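Local structure of putative peptidase (Chlamydophila abortus, 3CE2) at residues 197-201 and 221-227; 302-306 and 316-320; 208-213 and 231-236. The protein probably acts as a zinc-dependent oligopeptidase of the M3B family, cleaving small peptides. One frame throughout, in Å; residues are numbered along the deposited sequence.

Interactions 1 and 3 grip the same helix, 222-237. Interaction 1 holds its first turns against the hairpin strand 197-199, and interaction 3 packs later turns against the start of helix 210-217. Their centres lie 12 Å apart and they touch where L208 CD1 comes 3.8 Å from A198 N. Interaction 2 ties the end of helix 292-306 to the loop 316-320 and meets interaction 1 through R225 CZ and A318 CB, 3.4 Å apart. Interaction 3 is buried, combining close packing with a histidine-tyrosine hydrogen bond. Interactions 1 and 2 are partly buried; backbone-to-side-chain hydrogen bonds dominate the first, whereas the second joins aliphatic packing to a lysine binding carbonyls.

Interaction 1 of 3, residues 197-201 and 221-227; sequences QATDS and DRELRKT
Strand 197-199, the first arm of a small antiparallel beta hairpin, runs extended (phi/psi near -130/132, -84/167 and -139/139) alongside the first turns of helix 222-237. The short axes approach to 6.3 Å at 155°, nearly antiparallel, with A198 CA 4.9 Å from T227 CA and D200 CA 4.5 Å from L224 CA. Beyond the strand, D200 remains extended and S201 turns to phi/psi -64/-41. T199 O sits over the helix 3.2 Å from L224 CA, a CA-H...O contact.

D221, chi1 t, is the N-cap: its OD1 accepts from E223 N at 2.8 Å and weakly from L224 N at 3.4 Å. The same carboxylate holds the chain leaving the strand, OD2 of D221 accepting from S201 N at 2.8 Å and OD1 of D221 from S201 OG at 3.1 Å. D200, chi1 p, turns its carboxylate away to G203 N within the hairpin turn. The apolar part is small: L224 (chi1 t, chi2 p) places CD1 3.8 Å from A198 CB, and its side chain also touches H206 on the partner strand 205-207, a residue seen to bind zinc. R222 and R225, on the far side of the helix, form salt bridges with D315. One turn after E223, T227 takes chi1 p, so that its OG1 accepts from T199 N at 2.7 Å.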
ATOM      1  N   GLN A 197      -4.096  25.354  19.026  1.00 64.16           N
ATOM      2  CA  GLN A 197      -5.203  24.819  19.822  1.00 63.74           C
ATOM      3  C   GLN A 197      -6.541  24.796  19.119  1.00 57.78           C
ATOM      4  O   GLN A 197      -6.979  25.791  18.542  1.00 54.15           O
ATOM      5  CB  GLN A 197      -5.384  25.646  21.084  1.00 70.27           C
ATOM      6  CG  GLN A 197      -4.830  24.999  22.329  1.00 79.62           C
ATOM      7  CD  GLN A 197      -4.375  26.040  23.333  1.00 84.67           C
ATOM      8  OE1 GLN A 197      -4.417  25.817  24.545  1.00 84.88           O
ATOM      9  NE2 GLN A 197      -3.945  27.201  22.826  1.00 86.11           N
ATOM     10  N   ALA A 198      -7.207  23.661  19.207  1.00 51.53           N
ATOM     11  CA  ALA A 198      -8.597  23.585  18.815  1.00 51.03           C
ATOM     12  C   ALA A 198      -9.504  24.039  19.970  1.00 57.83           C
ATOM     13  O   ALA A 198      -9.045  24.169  21.108  1.00 61.51           O
ATOM     14  CB  ALA A 198      -8.937  22.183  18.394  1.00 40.58           C
ATOM     15  N   THR A 199     -10.786  24.269  19.665  1.00 60.93           N
ATOM     16  CA  THR A 199     -11.806  24.609  20.657  1.00 59.12           C
ATOM     17  C   THR A 199     -13.126  23.887  20.373  1.00 58.39           C
ATOM     18  O   THR A 199     -13.553  23.798  19.222  1.00 55.69           O
ATOM     19  CB  THR A 199     -12.087  26.104  20.631  1.00 59.50           C
ATOM     20  OG1 THR A 199     -10.851  26.802  20.450  1.00 64.23           O
ATOM     21  CG2 THR A 199     -12.734  26.539  21.924  1.00 60.12           C
ATOM     22  N   ASP A 200     -13.789  23.394  21.415  1.00 56.92           N
ATOM     23  CA  ASP A 200     -15.110  22.810  21.225  1.00 60.11           C
ATOM     24  C   ASP A 200     -16.226  23.835  21.407  1.00 64.03           C
ATOM     25  O   ASP A 200     -15.958  25.037  21.578  1.00 67.47           O
ATOM     26  CB  ASP A 200     -15.320  21.533  22.058  1.00 61.07           C
ATOM     27  CG  ASP A 200     -15.291  21.776  23.569  1.00 62.59           C
ATOM     28  OD1 ASP A 200     -15.359  22.954  24.026  1.00 56.38           O
ATOM     29  OD2 ASP A 200     -15.202  20.751  24.295  1.00 59.10           O
ATOM     30  N   SER A 201     -17.472  23.378  21.324  1.00 64.61           N
ATOM     31  CA  SER A 201     -18.610  24.288  21.435  1.00 71.07           C
ATOM     32  C   SER A 201     -18.660  24.926  22.799  1.00 73.63           C
ATOM     33  O   SER A 201     -18.943  26.116  22.914  1.00 75.12           O
ATOM     34  CB  SER A 201     -19.921  23.571  21.176  1.00 67.51           C
ATOM     35  OG  SER A 201     -20.065  23.340  19.795  1.00 72.85           O
ATOM     36  N   ASP A 221     -18.523  17.446  17.217  1.00 56.91           N
ATOM     37  CA  ASP A 221     -18.656  18.858  17.530  1.00 52.48           C
ATOM     38  C   ASP A 221     -18.062  19.675  16.382  1.00 48.78           C
ATOM     39  O   ASP A 221     -16.848  19.730  16.186  1.00 47.21           O
ATOM     40  CB  ASP A 221     -17.938  19.124  18.857  1.00 59.24           C
ATOM     41  CG  ASP A 221     -18.031  20.573  19.320  1.00 64.17           C
ATOM     42  OD1 ASP A 221     -18.015  21.503  18.474  1.00 63.68           O
ATOM     43  OD2 ASP A 221     -18.088  20.773  20.554  1.00 66.03           O
ATOM     44  N   ARG A 222     -18.922  20.299  15.597  1.00 46.67           N
ATOM     45  CA  ARG A 222     -18.440  21.039  14.443  1.00 43.73           C
ATOM     46  C   ARG A 222     -17.379  22.085  14.779  1.00 45.74           C
ATOM     47  O   ARG A 222     -16.509  22.374  13.959  1.00 47.63           O
ATOM     48  CB  ARG A 222     -19.583  21.696  13.682  1.00 41.44           C
ATOM     49  CG  ARG A 222     -19.212  21.969  12.238  1.00 47.00           C
ATOM     50  CD  ARG A 222     -20.216  22.837  11.533  1.00 45.29           C
ATOM     51  NE  ARG A 222     -19.825  23.059  10.145  1.00 52.34           N
ATOM     52  CZ  ARG A 222     -20.432  23.911   9.329  1.00 51.74           C
ATOM     53  NH1 ARG A 222     -21.459  24.620   9.770  1.00 52.54           N
ATOM     54  NH2 ARG A 222     -20.008  24.059   8.085  1.00 45.66           N
ATOM     55  N   GLU A 223     -17.445  22.655  15.975  1.00 45.69           N
ATOM     56  CA  GLU A 223     -16.555  23.761  16.333  1.00 48.31           C
ATOM     57  C   GLU A 223     -15.118  23.261  16.522  1.00 53.36           C
ATOM     58  O   GLU A 223     -14.147  23.960  16.187  1.00 57.42           O
ATOM     59  CB  GLU A 223     -17.044  24.450  17.611  1.00 49.49           C
ATOM     60  CG  GLU A 223     -16.288  25.723  17.977  1.00 54.76           C
ATOM     61  CD  GLU A 223     -16.587  26.902  17.037  1.00 61.83           C
ATOM     62  OE1 GLU A 223     -17.549  26.833  16.225  1.00 64.22           O
ATOM     63  OE2 GLU A 223     -15.849  27.910  17.118  1.00 66.15           O
ATOM     64  N   LEU A 224     -15.012  22.054  17.078  1.00 47.55           N
ATOM     65  CA  LEU A 224     -13.768  21.341  17.212  1.00 46.11           C
ATOM     66  C   LEU A 224     -13.216  21.029  15.825  1.00 48.78           C
ATOM     67  O   LEU A 224     -12.035  21.276  15.563  1.00 48.88           O
ATOM     68  CB  LEU A 224     -14.000  20.049  17.996  1.00 49.87           C
ATOM     69  CG  LEU A 224     -12.799  19.351  18.646  1.00 53.92           C
ATOM     70  CD1 LEU A 224     -12.074  20.323  19.534  1.00 48.31           C
ATOM     71  CD2 LEU A 224     -13.230  18.109  19.441  1.00 49.87           C
ATOM     72  N   ARG A 225     -14.064  20.505  14.933  1.00 44.95           N
ATOM     73  CA  ARG A 225     -13.606  20.177  13.586  1.00 39.10           C
ATOM     74  C   ARG A 225     -13.072  21.438  12.936  1.00 37.90           C
ATOM     75  O   ARG A 225     -12.008  21.442  12.324  1.00 42.63           O
ATOM     76  CB  ARG A 225     -14.736  19.603  12.739  1.00 42.92           C
ATOM     77  CG  ARG A 225     -15.288  18.279  13.228  1.00 46.25           C
ATOM     78  CD  ARG A 225     -15.940  17.478  12.098  1.00 48.95           C
ATOM     79  NE  ARG A 225     -17.012  18.227  11.432  1.00 54.40           N
ATOM     80  CZ  ARG A 225     -18.286  18.251  11.824  1.00 50.46           C
ATOM     81  NH1 ARG A 225     -18.670  17.559  12.894  1.00 49.02           N
ATOM     82  NH2 ARG A 225     -19.173  18.981  11.145  1.00 45.21           N
ATOM     83  N   LYS A 226     -13.799  22.528  13.116  1.00 39.92           N
ATOM     84  CA  LYS A 226     -13.478  23.771  12.444  1.00 38.76           C
ATOM     85  C   LYS A 226     -12.197  24.406  12.967  1.00 45.53           C
ATOM     86  O   LYS A 226     -11.323  24.788  12.155  1.00 46.51           O
ATOM     87  CB  LYS A 226     -14.637  24.745  12.566  1.00 40.29           C
ATOM     88  CG  LYS A 226     -14.417  26.071  11.919  1.00 40.37           C
ATOM     89  CD  LYS A 226     -15.444  27.075  12.411  1.00 48.10           C
ATOM     90  CE  LYS A 226     -14.842  28.479  12.303  1.00 59.14           C
ATOM     91  NZ  LYS A 226     -15.799  29.631  12.348  1.00 61.46           N
ATOM     92  N   THR A 227     -12.061  24.534  14.294  1.00 41.71           N
ATOM     93  CA  THR A 227     -10.873  25.250  14.838  1.00 44.31           C
ATOM     94  C   THR A 227      -9.608  24.413  14.724  1.00 42.26           C
ATOM     95  O   THR A 227      -8.502  24.943  14.663  1.00 47.58           O
ATOM     96  CB  THR A 227     -11.037  25.677  16.287  1.00 43.57           C
ATOM     97  OG1 THR A 227     -11.492  24.549  17.045  1.00 45.81           O
ATOM     98  CG2 THR A 227     -12.032  26.824  16.401  1.00 43.23           C
TER

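Interaction 2 of 3, residues 302-306 and 316-320; sequences KQRCL and VYAPL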
ATOM      1  N   LYS A 302     -24.334  14.326   2.716  1.00 53.70           N
ATOM      2  CA  LYS A 302     -23.748  14.583   4.032  1.00 51.51           C
ATOM      3  C   LYS A 302     -24.192  15.940   4.562  1.00 47.82           C
ATOM      4  O   LYS A 302     -24.598  16.028   5.710  1.00 52.67           O
ATOM      5  CB  LYS A 302     -22.220  14.478   4.016  1.00 50.21           C
ATOM      6  CG  LYS A 302     -21.683  13.071   4.195  1.00 54.86           C
ATOM      7  CD  LYS A 302     -20.288  13.116   4.851  1.00 64.49           C
ATOM      8  CE  LYS A 302     -19.898  11.797   5.512  1.00 63.70           C
ATOM      9  NZ  LYS A 302     -18.547  11.888   6.107  1.00 64.79           N
ATOM     10  N   GLN A 303     -24.143  16.983   3.728  1.00 41.72           N
ATOM     11  CA  GLN A 303     -24.642  18.313   4.136  1.00 46.94           C
ATOM     12  C   GLN A 303     -26.120  18.364   4.565  1.00 52.74           C
ATOM     13  O   GLN A 303     -26.432  18.910   5.629  1.00 58.44           O
ATOM     14  CB  GLN A 303     -24.395  19.377   3.070  1.00 38.87           C
ATOM     15  CG  GLN A 303     -24.900  20.720   3.507  1.00 39.52           C
ATOM     16  CD  GLN A 303     -24.804  21.802   2.415  1.00 49.74           C
ATOM     17  OE1 GLN A 303     -24.294  21.576   1.315  1.00 45.00           O
ATOM     18  NE2 GLN A 303     -25.290  22.995   2.741  1.00 55.77           N
ATOM     19  N   ARG A 304     -27.029  17.820   3.752  1.00 58.41           N
ATOM     20  CA  ARG A 304     -28.454  17.803   4.120  1.00 66.31           C
ATOM     21  C   ARG A 304     -28.657  17.016   5.397  1.00 63.89           C
ATOM     22  O   ARG A 304     -29.469  17.383   6.240  1.00 69.96           O
ATOM     23  CB  ARG A 304     -29.346  17.223   3.013  1.00 68.05           C
ATOM     24  CG  ARG A 304     -29.723  18.215   1.926  1.00 73.16           C
ATOM     25  CD  ARG A 304     -30.610  17.586   0.828  1.00 77.67           C
ATOM     26  NE  ARG A 304     -29.820  17.075  -0.301  1.00 86.06           N
ATOM     27  CZ  ARG A 304     -29.683  15.779  -0.602  1.00 88.53           C
ATOM     28  NH1 ARG A 304     -30.299  14.857   0.137  1.00 86.43           N
ATOM     29  NH2 ARG A 304     -28.933  15.402  -1.641  1.00 84.31           N
ATOM     30  N   CYS A 305     -27.896  15.949   5.562  1.00 63.76           N
ATOM     31  CA  CYS A 305     -28.119  15.095   6.708  1.00 62.72           C
ATOM     32  C   CYS A 305     -27.558  15.662   7.996  1.00 61.79           C
ATOM     33  O   CYS A 305     -27.910  15.213   9.080  1.00 63.12           O
ATOM     34  CB  CYS A 305     -27.546  13.711   6.471  1.00 66.05           C
ATOM     35  SG  CYS A 305     -27.895  12.649   7.856  1.00 79.20           S
ATOM     36  N   LEU A 306     -26.677  16.643   7.876  1.00 60.41           N
ATOM     37  CA  LEU A 306     -26.058  17.245   9.033  1.00 56.76           C
ATOM     38  C   LEU A 306     -26.719  18.585   9.315  1.00 61.76           C
ATOM     39  O   LEU A 306     -26.351  19.273  10.277  1.00 57.83           O
ATOM     40  CB  LEU A 306     -24.569  17.463   8.777  1.00 49.62           C
ATOM     41  CG  LEU A 306     -23.684  16.234   8.928  1.00 50.62           C
ATOM     42  CD1 LEU A 306     -22.210  16.570   8.644  1.00 41.59           C
ATOM     43  CD2 LEU A 306     -23.860  15.635  10.321  1.00 49.13           C
ATOM     44  N   VAL A 316     -16.178  17.071   5.863  1.00 37.27           N
ATOM     45  CA  VAL A 316     -16.001  15.856   5.084  1.00 38.10           C
ATOM     46  C   VAL A 316     -15.988  14.539   5.886  1.00 42.56           C
ATOM     47  O   VAL A 316     -16.476  13.524   5.396  1.00 47.15           O
ATOM     48  CB  VAL A 316     -14.697  15.954   4.265  1.00 40.19           C
ATOM     49  CG1 VAL A 316     -14.333  14.618   3.691  1.00 37.91           C
ATOM     50  CG2 VAL A 316     -14.807  17.039   3.165  1.00 35.98           C
ATOM     51  N   TYR A 317     -15.445  14.529   7.102  1.00 39.40           N
ATOM     52  CA  TYR A 317     -15.356  13.259   7.828  1.00 44.07           C
ATOM     53  C   TYR A 317     -16.264  13.188   9.050  1.00 46.61           C
ATOM     54  O   TYR A 317     -16.207  12.241   9.826  1.00 53.62           O
ATOM     55  CB  TYR A 317     -13.894  12.891   8.157  1.00 45.29           C
ATOM     56  CG  TYR A 317     -13.001  12.851   6.920  1.00 47.00           C
ATOM     57  CD1 TYR A 317     -13.129  11.839   5.966  1.00 48.58           C
ATOM     58  CD2 TYR A 317     -12.049  13.841   6.695  1.00 48.17           C
ATOM     59  CE1 TYR A 317     -12.323  11.820   4.821  1.00 48.90           C
ATOM     60  CE2 TYR A 317     -11.242  13.837   5.564  1.00 48.28           C
ATOM     61  CZ  TYR A 317     -11.376  12.829   4.629  1.00 50.98           C
ATOM     62  OH  TYR A 317     -10.566  12.843   3.499  1.00 50.63           O
ATOM     63  N   ALA A 318     -17.122  14.190   9.209  1.00 50.21           N
ATOM     64  CA  ALA A 318     -18.130  14.178  10.265  1.00 49.77           C
ATOM     65  C   ALA A 318     -18.991  12.931  10.138  1.00 51.10           C
ATOM     66  O   ALA A 318     -19.293  12.500   9.025  1.00 58.87           O
ATOM     67  CB  ALA A 318     -18.995  15.406  10.155  1.00 44.79           C
ATOM     68  N   PRO A 319     -19.404  12.346  11.265  1.00 48.60           N
ATOM     69  CA  PRO A 319     -20.273  11.179  11.157  1.00 52.65           C
ATOM     70  C   PRO A 319     -21.731  11.593  10.942  1.00 54.75           C
ATOM     71  O   PRO A 319     -22.130  12.683  11.343  1.00 52.74           O
ATOM     72  CB  PRO A 319     -20.129  10.490  12.522  1.00 46.71           C
ATOM     73  CG  PRO A 319     -19.257  11.385  13.353  1.00 50.84           C
ATOM     74  CD  PRO A 319     -19.150  12.708  12.660  1.00 50.00           C
ATOM     75  N   LEU A 320     -22.512  10.723  10.311  1.00 60.78           N
ATOM     76  CA  LEU A 320     -23.926  10.982  10.095  1.00 63.37           C
ATOM     77  C   LEU A 320     -24.774  10.309  11.150  1.00 69.55           C
ATOM     78  O   LEU A 320     -25.835  10.810  11.505  1.00 74.49           O
ATOM     79  CB  LEU A 320     -24.355  10.492   8.726  1.00 60.20           C
ATOM     80  CG  LEU A 320     -24.276  11.524   7.608  1.00 58.74           C
ATOM     81  CD1 LEU A 320     -23.060  12.350   7.759  1.00 61.66           C
ATOM     82  CD2 LEU A 320     -24.258  10.842   6.248  1.00 62.70           C
TER
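L320 is the hub of the apolar centre, lying along the last turn of helix 292-306. Its CG rests 3.8 Å from C305 SG, while its CD1 is 4.1 Å from L306 CG and 3.9 Å from K302 CG, so three residues of the turn share one leucine. L306 has a second neighbour on the loop, its CD1 lying 3.7 Å from A318 CB, and its CD2 comes within 3.6 Å of the carbonyl P319 O. The CA-to-CB bond of A318 points toward the helix, whereas those of V316, Y317 and P319 point away; these three therefore present mainly backbone here. Helix 451-487 covers the same leucine, with I455 and T459 touching L320.

The contact closes a loop at the helix C-terminal end: the nine residues between the two segments have no regular structure and include D310 and H312, which bind a zinc ion in the crystal. This site is separate from that of the HExxH histidines H402 and H406 and of E430.

At the polar edge K302, nearly straight (chi2 to chi4 t), crosses to the loop roughly at right angles. Its aliphatic stem passes L320 and its ammonium group reaches two main-chain carbonyls, NZ of K302 donating to V316 O at 2.7 Å and to A318 O at 3.1 Å. D463 of helix 451-487 supplies the countercharge in a salt bridge to K302 NZ.

Interaction 3 of 3, residues 208-213 and 231-236; sequences LSHALA and AQCERY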
ATOM      1  N   LEU A 208      -3.168  20.413  19.989  1.00 66.31           N
ATOM      2  CA  LEU A 208      -3.143  19.665  18.731  1.00 57.68           C
ATOM      3  C   LEU A 208      -1.881  18.883  18.487  1.00 58.92           C
ATOM      4  O   LEU A 208      -0.804  19.205  19.010  1.00 61.01           O
ATOM      5  CB  LEU A 208      -3.361  20.609  17.543  1.00 51.20           C
ATOM      6  CG  LEU A 208      -4.780  21.158  17.404  1.00 43.47           C
ATOM      7  CD1 LEU A 208      -4.796  22.431  16.606  1.00 43.76           C
ATOM      8  CD2 LEU A 208      -5.646  20.091  16.783  1.00 45.75           C
ATOM      9  N   SER A 209      -2.039  17.863  17.659  1.00 52.14           N
ATOM     10  CA  SER A 209      -0.958  17.021  17.243  1.00 53.52           C
ATOM     11  C   SER A 209      -1.439  16.364  15.960  1.00 51.90           C
ATOM     12  O   SER A 209      -2.619  16.412  15.651  1.00 54.44           O
ATOM     13  CB  SER A 209      -0.696  15.956  18.304  1.00 49.74           C
ATOM     14  OG  SER A 209      -1.413  14.773  17.995  1.00 59.83           O
ATOM     15  N   HIS A 210      -0.555  15.739  15.207  1.00 51.07           N
ATOM     16  CA  HIS A 210      -1.031  15.052  14.027  1.00 55.23           C
ATOM     17  C   HIS A 210      -2.113  14.035  14.365  1.00 54.74           C
ATOM     18  O   HIS A 210      -3.170  14.014  13.725  1.00 54.94           O
ATOM     19  CB  HIS A 210       0.122  14.450  13.216  1.00 56.91           C
ATOM     20  CG  HIS A 210       0.882  15.481  12.442  1.00 62.47           C
ATOM     21  ND1 HIS A 210       2.256  15.490  12.348  1.00 62.98           N
ATOM     22  CD2 HIS A 210       0.451  16.572  11.760  1.00 63.61           C
ATOM     23  CE1 HIS A 210       2.639  16.526  11.622  1.00 62.70           C
ATOM     24  NE2 HIS A 210       1.563  17.202  11.259  1.00 64.89           N
ATOM     25  N   ALA A 211      -1.880  13.234  15.400  1.00 59.38           N
ATOM     26  CA  ALA A 211      -2.849  12.202  15.767  1.00 60.12           C
ATOM     27  C   ALA A 211      -4.148  12.793  16.321  1.00 58.49           C
ATOM     28  O   ALA A 211      -5.228  12.281  16.032  1.00 56.26           O
ATOM     29  CB  ALA A 211      -2.250  11.193  16.721  1.00 50.44           C
ATOM     30  N   LEU A 212      -4.048  13.873  17.090  1.00 53.94           N
ATOM     31  CA  LEU A 212      -5.244  14.555  17.559  1.00 55.56           C
ATOM     32  C   LEU A 212      -6.020  15.207  16.418  1.00 58.65           C
ATOM     33  O   LEU A 212      -7.251  15.113  16.375  1.00 60.27           O
ATOM     34  CB  LEU A 212      -4.905  15.592  18.619  1.00 57.08           C
ATOM     35  CG  LEU A 212      -4.462  14.998  19.957  1.00 61.87           C
ATOM     36  CD1 LEU A 212      -4.410  16.070  21.028  1.00 54.39           C
ATOM     37  CD2 LEU A 212      -5.393  13.858  20.370  1.00 59.74           C
ATOM     38  N   ALA A 213      -5.307  15.858  15.497  1.00 52.67           N
ATOM     39  CA  ALA A 213      -5.938  16.459  14.329  1.00 48.34           C
ATOM     40  C   ALA A 213      -6.785  15.446  13.589  1.00 48.56           C
ATOM     41  O   ALA A 213      -7.893  15.773  13.157  1.00 55.11           O
ATOM     42  CB  ALA A 213      -4.912  17.082  13.377  1.00 42.30           C
ATOM     43  N   ALA A 231      -6.589  25.648  12.549  1.00 46.28           N
ATOM     44  CA  ALA A 231      -5.281  25.802  13.198  1.00 41.66           C
ATOM     45  C   ALA A 231      -4.218  25.040  12.409  1.00 46.33           C
ATOM     46  O   ALA A 231      -3.092  25.526  12.236  1.00 44.27           O
ATOM     47  CB  ALA A 231      -5.313  25.366  14.650  1.00 32.68           C
ATOM     48  N   GLN A 232      -4.572  23.854  11.904  1.00 46.52           N
ATOM     49  CA  GLN A 232      -3.632  23.145  11.056  1.00 43.37           C
ATOM     50  C   GLN A 232      -3.223  23.992   9.859  1.00 44.55           C
ATOM     51  O   GLN A 232      -2.050  24.049   9.532  1.00 46.27           O
ATOM     52  CB  GLN A 232      -4.146  21.779  10.636  1.00 45.74           C
ATOM     53  CG  GLN A 232      -4.147  20.757  11.756  1.00 54.30           C
ATOM     54  CD  GLN A 232      -2.824  20.713  12.559  1.00 58.70           C
ATOM     55  OE1 GLN A 232      -2.541  21.583  13.411  1.00 50.71           O
ATOM     56  NE2 GLN A 232      -2.027  19.669  12.303  1.00 58.73           N
ATOM     57  N   CYS A 233      -4.158  24.687   9.221  1.00 45.93           N
ATOM     58  CA  CYS A 233      -3.759  25.507   8.080  1.00 45.19           C
ATOM     59  C   CYS A 233      -2.799  26.611   8.500  1.00 47.97           C
ATOM     60  O   CYS A 233      -1.820  26.887   7.811  1.00 46.15           O
ATOM     61  CB  CYS A 233      -4.963  26.122   7.392  1.00 47.18           C
ATOM     62  SG  CYS A 233      -6.009  24.960   6.508  1.00 43.79           S
ATOM     63  N   GLU A 234      -3.079  27.259   9.625  1.00 48.65           N
ATOM     64  CA  GLU A 234      -2.214  28.349  10.060  1.00 49.29           C
ATOM     65  C   GLU A 234      -0.790  27.861  10.350  1.00 46.24           C
ATOM     66  O   GLU A 234       0.190  28.537  10.019  1.00 46.93           O
ATOM     67  CB  GLU A 234      -2.812  29.055  11.254  1.00 50.09           C
ATOM     68  CG  GLU A 234      -3.813  30.092  10.847  1.00 64.72           C
ATOM     69  CD  GLU A 234      -4.777  30.465  11.969  1.00 73.89           C
ATOM     70  OE1 GLU A 234      -4.307  30.813  13.074  1.00 81.36           O
ATOM     71  OE2 GLU A 234      -6.009  30.429  11.739  1.00 76.76           O
ATOM     72  N   ARG A 235      -0.676  26.670  10.928  1.00 40.64           N
ATOM     73  CA  ARG A 235       0.630  26.097  11.208  1.00 37.04           C
ATOM     74  C   ARG A 235       1.484  26.065   9.943  1.00 42.71           C
ATOM     75  O   ARG A 235       2.621  26.505   9.958  1.00 44.68           O
ATOM     76  CB  ARG A 235       0.526  24.686  11.831  1.00 32.25           C
ATOM     77  CG  ARG A 235       1.892  24.249  12.410  1.00 45.26           C
ATOM     78  CD  ARG A 235       1.872  23.093  13.394  1.00 40.65           C
ATOM     79  NE  ARG A 235       2.069  21.847  12.684  1.00 46.08           N
ATOM     80  CZ  ARG A 235       3.160  21.109  12.780  1.00 46.07           C
ATOM     81  NH1 ARG A 235       4.142  21.468  13.575  1.00 38.95           N
ATOM     82  NH2 ARG A 235       3.254  20.003  12.074  1.00 54.03           N
ATOM     83  N   TYR A 236       0.933  25.566   8.839  1.00 40.23           N
ATOM     84  CA  TYR A 236       1.721  25.415   7.634  1.00 35.41           C
ATOM     85  C   TYR A 236       1.876  26.722   6.878  1.00 38.88           C
ATOM     86  O   TYR A 236       2.930  27.033   6.311  1.00 42.30           O
ATOM     87  CB  TYR A 236       1.142  24.302   6.755  1.00 36.13           C
ATOM     88  CG  TYR A 236       1.427  22.941   7.370  1.00 41.55           C
ATOM     89  CD1 TYR A 236       2.557  22.208   6.996  1.00 38.51           C
ATOM     90  CD2 TYR A 236       0.603  22.417   8.363  1.00 31.91           C
ATOM     91  CE1 TYR A 236       2.839  21.000   7.574  1.00 36.87           C
ATOM     92  CE2 TYR A 236       0.866  21.198   8.922  1.00 39.15           C
ATOM     93  CZ  TYR A 236       1.994  20.501   8.544  1.00 41.67           C
ATOM     94  OH  TYR A 236       2.263  19.284   9.125  1.00 44.54           O
TER
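A231 opens the segment with its CA-to-CB bond toward the other side, and its CB meets L208 CD1 at 3.6 Å, the apolar contact of the pair. L208 lies just ahead of helix 210-217, directly after strand 205-207, so the methyl of A231 packs where strand gives way to helix.

Q232 follows and loses the most surface to the other segment. With chi1 and chi2 both m its side chain curls in the gap between the helices: OE1 of Q232 is 4.0 Å from L208 CD1, while NE2 of Q232 is 4.0 Å from both A213 CB and H210 CD2. These are packing distances. The backbones are closest here, A213 CA and Q232 CA being 7.8 Å apart, a spacing that the small A213 permits.

One turn further on, R235 points its CA-to-CB bond toward helix 210-217, its guanidinium ending beside the H210 imidazole. F195 joins them from outside, in a cation-pi contact with R235 and edge-to-face with H210.

Y236 ends the walk with the hydrogen bond across the contact, H210 NE2 to Y236 OH at 3.1 Å, in which either partner may be the donor. The hydroxyl lies near the plane of the imidazole, at its edge, and is also hydrogen-bonded to S189 OG of helix 180-192.

On the opposite side S209 is the N-cap of helix 210-217, its OG accepting from L212 N at 2.9 Å. The two helices run in broadly opposite directions and a short connection joins them, the arrangement of an alpha-alpha hairpin within this predominantly helical M3-family fold.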